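Local coordinates for hypothetical protein HP_0496 (PDB 2PZH) that hydrolyses the thioester bond of long-chain acyl-CoAs and benzoyl-CoA as a homotetrameric hot-dog-fold thioesterase and may take part in phospholipid metabolism, at residues 64-73 / 84-94. Residues are numbered along the deposited sequence; the frame is centred on the assembly and turned at random.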
ATOM      1  N   LEU A  64      -3.181  14.524   6.345  1.00 12.41           N
ATOM      2  CA  LEU A  64      -1.809  14.375   6.842  1.00 12.50           C
ATOM      3  C   LEU A  64      -1.608  14.884   8.263  1.00 11.87           C
ATOM      4  O   LEU A  64      -1.980  16.010   8.579  1.00 12.29           O
ATOM      5  CB  LEU A  64      -0.848  15.134   5.934  1.00 13.01           C
ATOM      6  CG  LEU A  64       0.635  14.976   6.241  1.00 13.43           C
ATOM      7  CD1 LEU A  64       1.042  13.562   5.861  1.00 13.26           C
ATOM      8  CD2 LEU A  64       1.485  16.034   5.502  1.00 14.27           C
ATOM      9  N   GLY A  65      -1.007  14.055   9.117  1.00 12.15           N
ATOM     10  CA  GLY A  65      -0.602  14.486  10.454  1.00 12.13           C
ATOM     11  C   GLY A  65      -1.656  14.310  11.527  1.00 11.55           C
ATOM     12  O   GLY A  65      -1.377  14.429  12.708  1.00 11.39           O
ATOM     13  N   GLN A  66      -2.882  14.050  11.118  1.00 10.93           N
ATOM     14  CA  GLN A  66      -3.946  13.810  12.086  1.00 11.24           C
ATOM     15  C   GLN A  66      -3.741  12.484  12.817  1.00 11.45           C
ATOM     16  O   GLN A  66      -3.077  11.580  12.318  1.00 10.69           O
ATOM     17  CB  GLN A  66      -5.296  13.843  11.369  1.00 11.39           C
ATOM     18  CG  GLN A  66      -5.641  15.242  10.861  1.00 13.36           C
ATOM     19  CD  GLN A  66      -7.005  15.323  10.216  1.00 14.45           C
ATOM     20  OE1 GLN A  66      -7.539  14.328   9.714  1.00 15.91           O
ATOM     21  NE2 GLN A  66      -7.584  16.507  10.241  1.00 15.68           N
ATOM     22  N   VAL A  67      -4.292  12.390  14.024  1.00 10.82           N
ATOM     23  CA  VAL A  67      -4.320  11.129  14.761  1.00 10.94           C
ATOM     24  C   VAL A  67      -5.754  10.644  14.790  1.00 11.23           C
ATOM     25  O   VAL A  67      -6.678  11.392  15.142  1.00 12.54           O
ATOM     26  CB  VAL A  67      -3.731  11.281  16.182  1.00 10.70           C
ATOM     27  CG1 VAL A  67      -3.800   9.944  16.965  1.00 11.87           C
ATOM     28  CG2 VAL A  67      -2.249  11.783  16.065  1.00 11.92           C
ATOM     29  N   LEU A  68      -5.942   9.405  14.367  1.00 10.75           N
ATOM     30  CA  LEU A  68      -7.267   8.834  14.232  1.00 10.67           C
ATOM     31  C   LEU A  68      -7.439   7.795  15.314  1.00 11.08           C
ATOM     32  O   LEU A  68      -6.512   7.086  15.656  1.00 11.56           O
ATOM     33  CB  LEU A  68      -7.436   8.166  12.859  1.00 11.31           C
ATOM     34  CG  LEU A  68      -7.105   9.029  11.630  1.00 10.66           C
ATOM     35  CD1 LEU A  68      -7.436   8.313  10.328  1.00 12.97           C
ATOM     36  CD2 LEU A  68      -7.835  10.384  11.718  1.00 10.93           C
ATOM     37  N   GLU A  69      -8.635   7.719  15.869  1.00 11.80           N
ATOM     38  CA  GLU A  69      -8.901   6.731  16.891  1.00 12.76           C
ATOM     39  C   GLU A  69      -9.862   5.715  16.310  1.00 12.61           C
ATOM     40  O   GLU A  69     -10.922   6.077  15.802  1.00 11.45           O
ATOM     41  CB  GLU A  69      -9.531   7.418  18.103  1.00 14.10           C
ATOM     42  CG  GLU A  69      -9.857   6.482  19.219  1.00 16.90           C
ATOM     43  CD  GLU A  69     -10.229   7.236  20.467  1.00 18.22           C
ATOM     44  OE1 GLU A  69      -9.314   7.491  21.267  1.00 19.89           O
ATOM     45  OE2 GLU A  69     -11.418   7.604  20.620  1.00 18.65           O
ATOM     46  N   ILE A  70      -9.498   4.441  16.395  1.00 12.36           N
ATOM     47  CA  ILE A  70     -10.354   3.389  15.898  1.00 13.13           C
ATOM     48  C   ILE A  70     -11.087   2.748  17.075  1.00 14.23           C
ATOM     49  O   ILE A  70     -10.468   2.186  17.982  1.00 13.77           O
ATOM     50  CB  ILE A  70      -9.568   2.318  15.093  1.00 15.61           C
ATOM     51  CG1 ILE A  70      -8.830   2.978  13.931  1.00 16.70           C
ATOM     52  CG2 ILE A  70     -10.513   1.349  14.487  1.00 15.77           C
ATOM     53  CD1 ILE A  70      -7.572   3.652  14.323  1.00 18.64           C
ATOM     54  N   ARG A  71     -12.405   2.857  17.042  1.00 14.20           N
ATOM     55  CA  ARG A  71     -13.277   2.286  18.067  1.00 15.09           C
ATOM     56  C   ARG A  71     -13.986   1.015  17.586  1.00 15.48           C
ATOM     57  O   ARG A  71     -14.682   1.011  16.568  1.00 15.09           O
ATOM     58  CB  ARG A  71     -14.269   3.358  18.522  1.00 15.56           C
ATOM     59  CG  ARG A  71     -13.578   4.643  18.897  1.00 16.96           C
ATOM     60  CD  ARG A  71     -14.549   5.755  19.319  1.00 18.01           C
ATOM     61  NE  ARG A  71     -13.821   7.016  19.521  1.00 19.40           N
ATOM     62  CZ  ARG A  71     -14.397   8.209  19.646  1.00 20.05           C
ATOM     63  NH1 ARG A  71     -15.720   8.334  19.585  1.00 19.99           N
ATOM     64  NH2 ARG A  71     -13.644   9.283  19.823  1.00 20.81           N
ATOM     65  N   THR A  72     -13.809  -0.074  18.323  1.00 15.37           N
ATOM     66  CA  THR A  72     -14.312  -1.362  17.882  1.00 15.28           C
ATOM     67  C   THR A  72     -15.330  -1.969  18.870  1.00 16.63           C
ATOM     68  O   THR A  72     -15.102  -1.958  20.079  1.00 15.68           O
ATOM     69  CB  THR A  72     -13.155  -2.340  17.704  1.00 15.80           C
ATOM     70  OG1 THR A  72     -12.197  -1.788  16.787  1.00 16.40           O
ATOM     71  CG2 THR A  72     -13.648  -3.670  17.166  1.00 15.57           C
ATOM     72  N   GLN A  73     -16.424  -2.504  18.343  1.00 17.85           N
ATOM     73  CA  GLN A  73     -17.388  -3.226  19.179  1.00 20.96           C
ATOM     74  C   GLN A  73     -17.937  -4.486  18.484  1.00 20.18           C
ATOM     75  O   GLN A  73     -17.973  -4.558  17.269  1.00 19.36           O
ATOM     76  CB  GLN A  73     -18.507  -2.295  19.646  1.00 22.29           C
ATOM     77  CG  GLN A  73     -19.555  -1.938  18.618  1.00 24.77           C
ATOM     78  CD  GLN A  73     -20.648  -1.063  19.215  1.00 25.72           C
ATOM     79  OE1 GLN A  73     -20.469  -0.484  20.291  1.00 28.28           O
ATOM     80  NE2 GLN A  73     -21.788  -0.976  18.532  1.00 27.44           N
ATOM     81  N   LEU A  84     -18.432  -7.186  13.464  1.00 15.52           N
ATOM     82  CA  LEU A  84     -17.847  -6.086  14.211  1.00 17.31           C
ATOM     83  C   LEU A  84     -18.301  -4.755  13.655  1.00 17.41           C
ATOM     84  O   LEU A  84     -18.443  -4.586  12.436  1.00 17.68           O
ATOM     85  CB  LEU A  84     -16.321  -6.125  14.136  1.00 17.47           C
ATOM     86  CG  LEU A  84     -15.575  -7.185  14.940  1.00 18.81           C
ATOM     87  CD1 LEU A  84     -15.628  -8.488  14.230  1.00 20.17           C
ATOM     88  CD2 LEU A  84     -14.119  -6.771  15.145  1.00 19.43           C
ATOM     89  N   PHE A  85     -18.507  -3.796  14.547  1.00 17.00           N
ATOM     90  CA  PHE A  85     -18.726  -2.433  14.133  1.00 17.55           C
ATOM     91  C   PHE A  85     -17.483  -1.624  14.460  1.00 16.92           C
ATOM     92  O   PHE A  85     -16.998  -1.661  15.586  1.00 16.70           O
ATOM     93  CB  PHE A  85     -19.930  -1.823  14.853  1.00 20.00           C
ATOM     94  CG  PHE A  85     -20.231  -0.430  14.415  1.00 21.94           C
ATOM     95  CD1 PHE A  85     -20.429  -0.155  13.074  1.00 23.03           C
ATOM     96  CD2 PHE A  85     -20.310   0.606  15.329  1.00 23.30           C
ATOM     97  CE1 PHE A  85     -20.695   1.126  12.642  1.00 23.13           C
ATOM     98  CE2 PHE A  85     -20.584   1.899  14.905  1.00 23.43           C
ATOM     99  CZ  PHE A  85     -20.778   2.153  13.559  1.00 23.12           C
ATOM    100  N   GLN A  86     -16.963  -0.900  13.476  1.00 16.19           N
ATOM    101  CA  GLN A  86     -15.796  -0.081  13.717  1.00 14.61           C
ATOM    102  C   GLN A  86     -16.005   1.326  13.200  1.00 15.34           C
ATOM    103  O   GLN A  86     -16.438   1.519  12.055  1.00 15.93           O
ATOM    104  CB  GLN A  86     -14.539  -0.714  13.083  1.00 14.07           C
ATOM    105  CG  GLN A  86     -14.166  -2.052  13.748  1.00 13.94           C
ATOM    106  CD  GLN A  86     -12.905  -2.645  13.200  1.00 13.61           C
ATOM    107  OE1 GLN A  86     -12.916  -3.263  12.138  1.00 13.79           O
ATOM    108  NE2 GLN A  86     -11.802  -2.499  13.942  1.00 12.86           N
ATOM    109  N   GLU A  87     -15.688   2.294  14.052  1.00 14.18           N
ATOM    110  CA  GLU A  87     -15.781   3.704  13.694  1.00 15.88           C
ATOM    111  C   GLU A  87     -14.440   4.358  13.877  1.00 14.21           C
ATOM    112  O   GLU A  87     -13.705   4.056  14.824  1.00 14.46           O
ATOM    113  CB  GLU A  87     -16.795   4.431  14.586  1.00 17.02           C
ATOM    114  CG  GLU A  87     -18.235   4.111  14.261  1.00 19.37           C
ATOM    115  CD  GLU A  87     -19.211   4.964  15.075  1.00 20.49           C
ATOM    116  OE1 GLU A  87     -20.353   5.163  14.613  1.00 23.27           O
ATOM    117  OE2 GLU A  87     -18.844   5.427  16.172  1.00 22.08           O
ATOM    118  N   ILE A  88     -14.130   5.298  12.994  1.00 12.70           N
ATOM    119  CA  ILE A  88     -12.883   6.028  13.094  1.00 11.55           C
ATOM    120  C   ILE A  88     -13.202   7.495  13.315  1.00 11.63           C
ATOM    121  O   ILE A  88     -13.969   8.093  12.559  1.00 11.50           O
ATOM    122  CB  ILE A  88     -12.019   5.852  11.803  1.00 11.18           C
ATOM    123  CG1 ILE A  88     -11.758   4.356  11.552  1.00 11.98           C
ATOM    124  CG2 ILE A  88     -10.739   6.703  11.853  1.00 10.13           C
ATOM    125  CD1 ILE A  88     -10.911   4.061  10.312  1.00 13.34           C
ATOM    126  N   TYR A  89     -12.598   8.064  14.350  1.00 12.60           N
ATOM    127  CA  TYR A  89     -12.719   9.479  14.640  1.00 13.71           C
ATOM    128  C   TYR A  89     -11.363  10.149  14.581  1.00 13.29           C
ATOM    129  O   TYR A  89     -10.367   9.595  15.084  1.00 13.59           O
ATOM    130  CB  TYR A  89     -13.275   9.688  16.046  1.00 17.44           C
ATOM    131  CG  TYR A  89     -14.781   9.598  16.139  1.00 18.39           C
ATOM    132  CD1 TYR A  89     -15.445   8.379  16.064  1.00 19.37           C
ATOM    133  CD2 TYR A  89     -15.536  10.751  16.318  1.00 18.98           C
ATOM    134  CE1 TYR A  89     -16.856   8.328  16.163  1.00 19.98           C
ATOM    135  CE2 TYR A  89     -16.902  10.710  16.421  1.00 20.11           C
ATOM    136  CZ  TYR A  89     -17.563   9.513  16.347  1.00 19.17           C
ATOM    137  OH  TYR A  89     -18.955   9.568  16.461  1.00 20.66           O
ATOM    138  N   CYS A  90     -11.318  11.356  14.032  1.00 11.93           N
ATOM    139  CA  CYS A  90     -10.112  12.157  14.156  1.00 13.42           C
ATOM    140  C   CYS A  90     -10.130  12.770  15.527  1.00 13.16           C
ATOM    141  O   CYS A  90     -11.104  13.456  15.871  1.00 13.48           O
ATOM    142  CB  CYS A  90     -10.058  13.295  13.133  1.00 12.75           C
ATOM    143  SG  CYS A  90      -8.604  14.315  13.364  1.00 14.41           S
ATOM    144  N   ILE A  91      -9.070  12.543  16.305  1.00 12.53           N
ATOM    145  CA  ILE A  91      -8.998  13.086  17.675  1.00 12.14           C
ATOM    146  C   ILE A  91      -7.912  14.129  17.895  1.00 13.28           C
ATOM    147  O   ILE A  91      -7.911  14.800  18.935  1.00 13.87           O
ATOM    148  CB  ILE A  91      -8.826  11.958  18.740  1.00 11.14           C
ATOM    149  CG1 ILE A  91      -7.513  11.201  18.508  1.00 11.26           C
ATOM    150  CG2 ILE A  91     -10.042  11.026  18.736  1.00 12.06           C
ATOM    151  CD1 ILE A  91      -7.179  10.154  19.602  1.00 12.11           C
ATOM    152  N   GLN A  92      -6.977  14.247  16.956  1.00 12.99           N
ATOM    153  CA  GLN A  92      -5.922  15.256  17.041  1.00 14.82           C
ATOM    154  C   GLN A  92      -5.555  15.727  15.648  1.00 16.13           C
ATOM    155  O   GLN A  92      -5.667  14.958  14.689  1.00 14.46           O
ATOM    156  CB  GLN A  92      -4.649  14.677  17.662  1.00 16.95           C
ATOM    157  CG  GLN A  92      -4.790  14.105  19.027  1.00 19.76           C
ATOM    158  CD  GLN A  92      -3.466  13.557  19.536  1.00 21.73           C
ATOM    159  OE1 GLN A  92      -2.387  14.112  19.240  1.00 21.82           O
ATOM    160  NE2 GLN A  92      -3.535  12.458  20.294  1.00 21.62           N
ATOM    161  N   ASN A  93      -5.115  16.973  15.536  1.00 16.14           N
ATOM    162  CA  ASN A  93      -4.516  17.435  14.275  1.00 17.20           C
ATOM    163  C   ASN A  93      -2.999  17.527  14.458  1.00 17.35           C
ATOM    164  O   ASN A  93      -2.509  17.351  15.578  1.00 17.52           O
ATOM    165  CB  ASN A  93      -5.154  18.739  13.812  1.00 18.40           C
ATOM    166  CG  ASN A  93      -5.185  19.802  14.914  1.00 18.04           C
ATOM    167  OD1 ASN A  93      -4.149  20.154  15.454  1.00 16.80           O
ATOM    168  ND2 ASN A  93      -6.381  20.295  15.246  1.00 18.84           N
ATOM    169  N   ALA A  94      -2.241  17.776  13.383  1.00 17.17           N
ATOM    170  CA  ALA A  94      -0.785  17.812  13.524  1.00 18.15           C
ATOM    171  C   ALA A  94      -0.314  18.964  14.399  1.00 18.71           C
ATOM    172  O   ALA A  94       0.734  18.860  15.033  1.00 19.72           O
ATOM    173  CB  ALA A  94      -0.084  17.863  12.167  1.00 19.53           C
TER
HETATM  174  O   HOH W   1      -2.898  17.517  10.787  1.00 22.77           O
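The carbonyl O of V67 takes two backbone N-H groups from across the hairpin. The bond from I91 N is 2.9 Å and runs nearly along the carbonyl axis of V67. The one from Q92 N is weak. I91 and Q92 thus both face V67, a classic beta bulge that shifts the register by one residue. Beyond it the strands pair regularly, with E69, R71 and Q73 in hydrogen-bonded pairs with Y89, E87 and F85.

On the face of E69 and R71, the guanidinium of R71 lies flat on the Y89 ring, planes 8° apart. NH1 sits over the ring centre, and R71 CZ is 4.1 Å from the Y89 centroid, a cation-pi contact. E69 fixes this group from the same strand: R71 NE and NH2 both reach E69 OE2, side-on, with NE at 2.7 Å in a salt bridge. I91 CG2 packs 3.7 Å from E69 CB. V67 and Q92 run side by side, their CB atoms touching.

The other face is mostly apolar. I88 CG2 meets L68 CB at 3.7 Å, and I88 CG1 lies alongside I70 CG1. Further on, Q86 NE2 donates to T72 OG1 (3.0 Å). The T72 rotamer serves both neighbours: OG1, anti to the carbonyl carbon (chi1 -56°), faces Q86, and CG2, anti to the backbone N, packs on L84 CD2. The Q86 amide is also held by R31 and by the backbone of C27. At the open end of the hairpin, away from its turn, a water donates to L64 O and accepts from A94 N.

The hairpin belongs to the curved antiparallel sheet of the hot-dog fold. Strand 3-6 pairs with the edge of 67-77 that 81-92 does not use, and strand 102-114 pairs with the far edge of 81-92. Helix 22-36 covers the face of L68, I70, T72 and Q86, through Y26, A30 and F34.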